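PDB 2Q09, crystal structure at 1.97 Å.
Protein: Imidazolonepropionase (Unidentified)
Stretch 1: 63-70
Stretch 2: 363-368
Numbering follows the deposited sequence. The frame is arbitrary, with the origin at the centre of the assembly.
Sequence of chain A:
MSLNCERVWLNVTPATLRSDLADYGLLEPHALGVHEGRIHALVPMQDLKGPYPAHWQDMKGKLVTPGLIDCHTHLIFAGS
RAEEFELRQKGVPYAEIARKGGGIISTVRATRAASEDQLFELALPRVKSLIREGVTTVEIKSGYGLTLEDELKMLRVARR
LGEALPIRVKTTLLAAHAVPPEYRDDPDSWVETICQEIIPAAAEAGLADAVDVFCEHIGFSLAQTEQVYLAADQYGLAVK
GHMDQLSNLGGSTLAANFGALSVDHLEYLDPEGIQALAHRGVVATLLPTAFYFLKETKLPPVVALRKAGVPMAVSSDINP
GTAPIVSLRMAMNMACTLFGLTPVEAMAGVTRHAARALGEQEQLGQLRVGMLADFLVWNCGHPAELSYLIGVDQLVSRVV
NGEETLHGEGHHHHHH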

ATOM      1  N   LEU A  63      17.450 -14.047 -10.996  1.00 24.47           N
ATOM      2  CA  LEU A  63      16.399 -13.121 -11.385  1.00 23.01           C
ATOM      3  C   LEU A  63      16.420 -11.861 -10.509  1.00 22.83           C
ATOM      4  O   LEU A  63      16.581 -11.946  -9.287  1.00 23.05           O
ATOM      5  CB  LEU A  63      15.047 -13.810 -11.217  1.00 22.56           C
ATOM      6  CG  LEU A  63      13.796 -12.934 -11.237  1.00 22.43           C
ATOM      7  CD1 LEU A  63      13.531 -12.432 -12.659  1.00 23.28           C
ATOM      8  CD2 LEU A  63      12.600 -13.771 -10.730  1.00 21.54           C
ATOM      9  N   VAL A  64      16.249 -10.699 -11.131  1.00 23.14           N
ATOM     10  CA  VAL A  64      16.196  -9.453 -10.379  1.00 23.64           C
ATOM     11  C   VAL A  64      14.920  -8.714 -10.769  1.00 23.80           C
ATOM     12  O   VAL A  64      14.524  -8.713 -11.931  1.00 23.51           O
ATOM     13  CB  VAL A  64      17.440  -8.566 -10.641  1.00 24.61           C
ATOM     14  CG1 VAL A  64      17.552  -8.232 -12.123  1.00 25.71           C
ATOM     15  CG2 VAL A  64      17.350  -7.295  -9.824  1.00 23.81           C
ATOM     16  N   THR A  65      14.270  -8.106  -9.788  1.00 22.97           N
ATOM     17  CA  THR A  65      13.028  -7.377 -10.028  1.00 21.15           C
ATOM     18  C   THR A  65      13.049  -6.096  -9.199  1.00 20.33           C
ATOM     19  O   THR A  65      13.884  -5.920  -8.325  1.00 22.33           O
ATOM     20  CB  THR A  65      11.781  -8.159  -9.555  1.00 20.39           C
ATOM     21  OG1 THR A  65      11.757  -8.182  -8.123  1.00 21.07           O
ATOM     22  CG2 THR A  65      11.818  -9.592 -10.062  1.00 18.98           C
ATOM     23  N   PRO A  66      12.121  -5.180  -9.473  1.00 19.42           N
ATOM     24  CA  PRO A  66      12.067  -3.936  -8.697  1.00 20.64           C
ATOM     25  C   PRO A  66      11.617  -4.355  -7.292  1.00 20.84           C
ATOM     26  O   PRO A  66      11.089  -5.467  -7.126  1.00 20.88           O
ATOM     27  CB  PRO A  66      10.963  -3.145  -9.373  1.00 19.78           C
ATOM     28  CG  PRO A  66      11.004  -3.624 -10.798  1.00 19.86           C
ATOM     29  CD  PRO A  66      11.190  -5.128 -10.611  1.00 20.48           C
ATOM     30  N   GLY A  67      11.851  -3.512  -6.287  1.00 20.43           N
ATOM     31  CA  GLY A  67      11.429  -3.859  -4.941  1.00 21.15           C
ATOM     32  C   GLY A  67       9.914  -3.843  -4.920  1.00 20.40           C
ATOM     33  O   GLY A  67       9.305  -3.057  -5.645  1.00 21.90           O
ATOM     34  N   LEU A  68       9.290  -4.680  -4.101  1.00 20.28           N
ATOM     35  CA  LEU A  68       7.832  -4.711  -4.062  1.00 20.91           C
ATOM     36  C   LEU A  68       7.292  -3.517  -3.276  1.00 21.84           C
ATOM     37  O   LEU A  68       7.967  -2.971  -2.394  1.00 20.40           O
ATOM     38  CB  LEU A  68       7.337  -6.025  -3.453  1.00 19.15           C
ATOM     39  CG  LEU A  68       7.925  -7.309  -4.059  1.00 22.05           C
ATOM     40  CD1 LEU A  68       7.221  -8.512  -3.449  1.00 19.98           C
ATOM     41  CD2 LEU A  68       7.779  -7.309  -5.582  1.00 19.49           C
ATOM     42  N   ILE A  69       6.076  -3.113  -3.624  1.00 20.49           N
ATOM     43  CA  ILE A  69       5.428  -1.981  -2.985  1.00 21.29           C
ATOM     44  C   ILE A  69       4.028  -2.348  -2.485  1.00 21.20           C
ATOM     45  O   ILE A  69       3.210  -2.840  -3.266  1.00 22.20           O
ATOM     46  CB  ILE A  69       5.319  -0.818  -3.997  1.00 20.17           C
ATOM     47  CG1 ILE A  69       6.718  -0.482  -4.532  1.00 20.36           C
ATOM     48  CG2 ILE A  69       4.678   0.409  -3.358  1.00 19.83           C
ATOM     49  CD1 ILE A  69       6.722   0.531  -5.665  1.00 21.49           C
ATOM     50  N   ASP A  70       3.769  -2.093  -1.202  1.00 21.32           N
ATOM     51  CA  ASP A  70       2.466  -2.363  -0.568  1.00 20.98           C
ATOM     52  C   ASP A  70       1.875  -0.974  -0.325  1.00 21.46           C
ATOM     53  O   ASP A  70       2.192  -0.315   0.669  1.00 21.62           O
ATOM     54  CB  ASP A  70       2.676  -3.101   0.763  1.00 22.90           C
ATOM     55  CG  ASP A  70       1.439  -3.844   1.229  1.00 21.61           C
ATOM     56  OD1 ASP A  70       1.535  -4.512   2.277  1.00 24.48           O
ATOM     57  OD2 ASP A  70       0.386  -3.769   0.558  1.00 24.60           O
TER
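Stretch 2 363-368: QLGQLR

Residues 363-368 form no regular helix or strand. They lie along stretch 1, which runs as strand from 63 to 66 and again from 68 to 70. The touching parts run in nearly opposite directions, 165° apart from end to end. The nearest CA atoms across the stretches are those of Pro66 and Gly365, 5.7 Å apart. No hydrogen bond joins the two stretches. The contact is one of packing, and it buries 286 Å² in all.

Leu367 covers the most surface. Its CA-to-CB bond points toward stretch 1, and its side chain (chi1 m, chi2 t) reaches three consecutive residues. Leu367 CD1 lies 3.8 Å from Val64 O and 4.0 Å from Val64 CG1. Leu367 CD2 is 4.0 Å from Thr65 C and 3.8 Å from Pro66 CA. The leucine therefore packs on strand backbone as well as on side chains.

Pro66 is the main counterpart. Its CA-to-CB bond points toward stretch 2, and Pro66 CG is 3.8 Å from Leu367 CG. The same ring atom meets the backbone before the leucine: Pro66 CG is 3.6 Å from Gly365 O and 3.9 Å from Gln366 CA.

Ile69 closes the other end of the contact. Its CA-to-CB bond points toward stretch 2, and with chi1 m and chi2 t, Ile69 CD1 lies 4.3 Å from Leu364 CB and 4.4 Å from Gly365 N. The order of contacts follows the opposed directions, with Val64 near Leu367 and Ile69 near Leu364.

Gly365 has phi 95° and psi -8°. At these angles a CB would be jammed against the carbonyl O of Leu364, so the backbone itself calls for glycine.

The CA-to-CB bond of Gln366 points away from stretch 1. Gln366 OE1 accepts a hydrogen bond from Arg368 NE at 2.8 Å, and it is also bonded elsewhere in the structure.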

ATOM      1  N   GLN A 363       9.741   7.536 -10.116  1.00 30.34           N
ATOM      2  CA  GLN A 363      10.899   7.151  -9.311  1.00 31.71           C
ATOM      3  C   GLN A 363      11.075   5.676  -8.950  1.00 30.63           C
ATOM      4  O   GLN A 363      12.199   5.221  -8.747  1.00 30.19           O
ATOM      5  CB  GLN A 363      10.879   7.936  -8.000  1.00 33.22           C
ATOM      6  CG  GLN A 363      10.783   9.434  -8.156  1.00 37.42           C
ATOM      7  CD  GLN A 363      12.057  10.037  -8.697  1.00 40.00           C
ATOM      8  OE1 GLN A 363      13.152   9.709  -8.244  1.00 42.28           O
ATOM      9  NE2 GLN A 363      11.923  10.934  -9.665  1.00 41.98           N
ATOM     10  N   LEU A 364       9.971   4.941  -8.860  1.00 28.94           N
ATOM     11  CA  LEU A 364      10.008   3.534  -8.458  1.00 27.75           C
ATOM     12  C   LEU A 364       9.130   2.599  -9.280  1.00 26.28           C
ATOM     13  O   LEU A 364       8.305   3.042 -10.076  1.00 26.41           O
ATOM     14  CB  LEU A 364       9.566   3.429  -6.996  1.00 27.16           C
ATOM     15  CG  LEU A 364      10.385   4.172  -5.939  1.00 26.51           C
ATOM     16  CD1 LEU A 364       9.569   4.347  -4.660  1.00 27.16           C
ATOM     17  CD2 LEU A 364      11.650   3.390  -5.668  1.00 24.34           C
ATOM     18  N   GLY A 365       9.320   1.300  -9.074  1.00 27.00           N
ATOM     19  CA  GLY A 365       8.500   0.318  -9.753  1.00 25.51           C
ATOM     20  C   GLY A 365       9.004  -0.301 -11.039  1.00 25.85           C
ATOM     21  O   GLY A 365       8.373  -1.238 -11.544  1.00 25.23           O
ATOM     22  N   GLN A 366      10.113   0.207 -11.577  1.00 24.58           N
ATOM     23  CA  GLN A 366      10.659  -0.335 -12.821  1.00 25.70           C
ATOM     24  C   GLN A 366      12.181  -0.327 -12.800  1.00 24.34           C
ATOM     25  O   GLN A 366      12.795   0.519 -12.155  1.00 24.94           O
ATOM     26  CB  GLN A 366      10.193   0.496 -14.014  1.00 25.33           C
ATOM     27  CG  GLN A 366       8.689   0.657 -14.135  1.00 24.88           C
ATOM     28  CD  GLN A 366       8.310   1.554 -15.292  1.00 24.56           C
ATOM     29  OE1 GLN A 366       8.665   1.285 -16.443  1.00 26.10           O
ATOM     30  NE2 GLN A 366       7.590   2.631 -14.997  1.00 23.83           N
ATOM     31  N   LEU A 367      12.789  -1.276 -13.505  1.00 25.08           N
ATOM     32  CA  LEU A 367      14.241  -1.332 -13.578  1.00 25.39           C
ATOM     33  C   LEU A 367      14.642  -0.535 -14.817  1.00 26.92           C
ATOM     34  O   LEU A 367      14.887  -1.091 -15.890  1.00 25.68           O
ATOM     35  CB  LEU A 367      14.742  -2.781 -13.682  1.00 23.55           C
ATOM     36  CG  LEU A 367      14.413  -3.737 -12.525  1.00 23.32           C
ATOM     37  CD1 LEU A 367      15.199  -5.030 -12.720  1.00 22.27           C
ATOM     38  CD2 LEU A 367      14.776  -3.115 -11.185  1.00 22.55           C
ATOM     39  N   ARG A 368      14.661   0.784 -14.660  1.00 27.91           N
ATOM     40  CA  ARG A 368      15.039   1.692 -15.733  1.00 30.04           C
ATOM     41  C   ARG A 368      16.143   2.619 -15.264  1.00 30.19           C
ATOM     42  O   ARG A 368      16.187   3.014 -14.101  1.00 28.93           O
ATOM     43  CB  ARG A 368      13.880   2.591 -16.132  1.00 31.15           C
ATOM     44  CG  ARG A 368      12.668   1.944 -16.721  1.00 34.02           C
ATOM     45  CD  ARG A 368      11.839   3.055 -17.325  1.00 36.39           C
ATOM     46  NE  ARG A 368      10.594   2.592 -17.916  1.00 38.26           N
ATOM     47  CZ  ARG A 368      10.078   3.096 -19.028  1.00 39.49           C
ATOM     48  NH1 ARG A 368      10.715   4.071 -19.665  1.00 41.08           N
ATOM     49  NH2 ARG A 368       8.932   2.637 -19.500  1.00 39.57           N
TER